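Local coordinates for aldehyde dehydrogenase 12 (Zea mays, PDB 6D97) that catalyses the NAD+-dependent oxidation of L-glutamate gamma-semialdehyde to glutamate, the last step of proline catabolism in plants, at the interface of chains A and B. Sequence-based numbering; all coordinates share one arbitrary frame. Chains: chain A/B, Aldehyde dehydrogenase 12.

The interface of chains A and B. Residues chain A 475, 478-479; chain B 101, 187, 528, 530, 532.
A:Leu478, near the C-terminal end of helix 471-479, meets B:Arg528, B:Ile530 and B:Tyr532, alternate residues of strand 526-533 facing the helix. The patch recurs with the chains exchanged and probably helps hold the two-fold pair of subunits together in the four-copy assembly. A:Leu478 and B:Ile530 point tip to tip, methyl CD2 of the leucine lying 3.7 Å from CD1 of the isoleucine and equally near its CG2. Leucine suits the place because its fork spreads over several neighbours: CD2 meets B:Ile530, while CD1 lies toward B:Tyr532, which crosses it obliquely. From CD1 of A:Leu478, the phenol OH of B:Tyr532 is 3.7 Å away and its ring carbon CE1 4.1 Å, both van der Waals contacts. The ring is braced by B:Ile530, whose CG2 sits over one face toward the rim. From the loop side B:Leu101 closes the apolar cluster, its CD1 3.7 Å from CB of A:Leu478.

B:Arg528 stretches out with CG opposite its backbone N (chi1 -171°), carrying its guanidinium to the helix end. There NH1 donates to A:Leu478 O at 2.8 Å, nearly within the guanidinium plane but tilted 22° from the carbonyl plane; last-turn carbonyls often lack an intrahelical partner, which suits an arginine N-H. B:Trp187 has a flat, broad indole suited to packing against CD of B:Arg528. A water joins the backbones, its oxygen 2.7 Å from A:Gln475 O and 2.8 Å from B:Leu101 O.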
# COMPACT_ATOMS: atom_id res chain seq x y z
N GLN A 475 1.52 23.97 -10.75
CA GLN A 475 2.00 23.62 -9.42
C GLN A 475 1.86 24.78 -8.44
O GLN A 475 1.70 24.56 -7.24
CB GLN A 475 3.45 23.14 -9.49
CG GLN A 475 4.48 24.24 -9.60
CD GLN A 475 5.88 23.70 -9.78
OE1 GLN A 475 6.08 22.49 -9.90
NE2 GLN A 475 6.87 24.59 -9.82
N LEU A 478 -2.05 24.75 -7.74
CA LEU A 478 -2.40 23.54 -7.00
C LEU A 478 -1.87 23.60 -5.57
O LEU A 478 -2.60 23.31 -4.62
CB LEU A 478 -1.85 22.30 -7.71
CG LEU A 478 -2.56 21.85 -8.99
CD1 LEU A 478 -1.65 20.93 -9.80
CD2 LEU A 478 -3.85 21.14 -8.65
N GLY A 479 -0.60 23.98 -5.41
CA GLY A 479 -0.01 24.06 -4.09
C GLY A 479 -0.67 25.09 -3.18
O GLY A 479 -0.52 25.01 -1.96
N LEU B 101 2.94 19.51 -2.78
CA LEU B 101 3.35 20.31 -3.92
C LEU B 101 3.87 21.69 -3.53
O LEU B 101 4.32 22.44 -4.40
CB LEU B 101 2.18 20.47 -4.90
CG LEU B 101 1.53 19.22 -5.48
CD1 LEU B 101 0.41 19.61 -6.44
CD2 LEU B 101 2.55 18.33 -6.19
N TRP B 187 -3.52 15.90 1.88
CA TRP B 187 -3.48 17.35 2.02
C TRP B 187 -3.63 17.74 3.49
O TRP B 187 -4.40 17.11 4.22
CB TRP B 187 -4.60 18.00 1.21
CG TRP B 187 -4.17 19.19 0.43
CD1 TRP B 187 -4.58 20.48 0.61
CD2 TRP B 187 -3.24 19.22 -0.66
NE1 TRP B 187 -3.97 21.30 -0.31
CE2 TRP B 187 -3.14 20.55 -1.10
CE3 TRP B 187 -2.49 18.23 -1.31
CZ2 TRP B 187 -2.31 20.93 -2.15
CZ3 TRP B 187 -1.67 18.61 -2.36
CH2 TRP B 187 -1.59 19.95 -2.77
N ARG B 528 -6.86 14.60 -1.18
CA ARG B 528 -7.09 15.51 -2.29
C ARG B 528 -6.75 14.80 -3.58
O ARG B 528 -5.63 14.29 -3.74
CB ARG B 528 -6.28 16.81 -2.18
CG ARG B 528 -6.73 17.81 -3.24
CD ARG B 528 -5.88 19.07 -3.31
NE ARG B 528 -6.44 20.00 -4.30
CZ ARG B 528 -5.87 21.14 -4.66
NH1 ARG B 528 -4.72 21.52 -4.13
NH2 ARG B 528 -6.45 21.92 -5.57
N ILE B 530 -6.05 15.10 -7.50
CA ILE B 530 -5.63 16.00 -8.57
C ILE B 530 -5.55 15.17 -9.85
O ILE B 530 -4.75 14.23 -9.93
CB ILE B 530 -4.29 16.67 -8.27
CG1 ILE B 530 -4.41 17.54 -7.02
CG2 ILE B 530 -3.84 17.51 -9.46
CD1 ILE B 530 -3.10 18.16 -6.59
N TYR B 532 -4.70 15.15 -13.70
CA TYR B 532 -4.08 15.80 -14.84
C TYR B 532 -4.73 15.34 -16.13
O TYR B 532 -5.04 14.15 -16.30
CB TYR B 532 -2.58 15.52 -14.87
CG TYR B 532 -1.83 16.15 -13.71
CD1 TYR B 532 -1.62 17.52 -13.66
CD2 TYR B 532 -1.33 15.37 -12.67
CE1 TYR B 532 -0.94 18.11 -12.61
CE2 TYR B 532 -0.65 15.94 -11.61
CZ TYR B 532 -0.45 17.31 -11.59
OH TYR B 532 0.23 17.89 -10.55
O HOH W 1 3.24 24.91 -5.00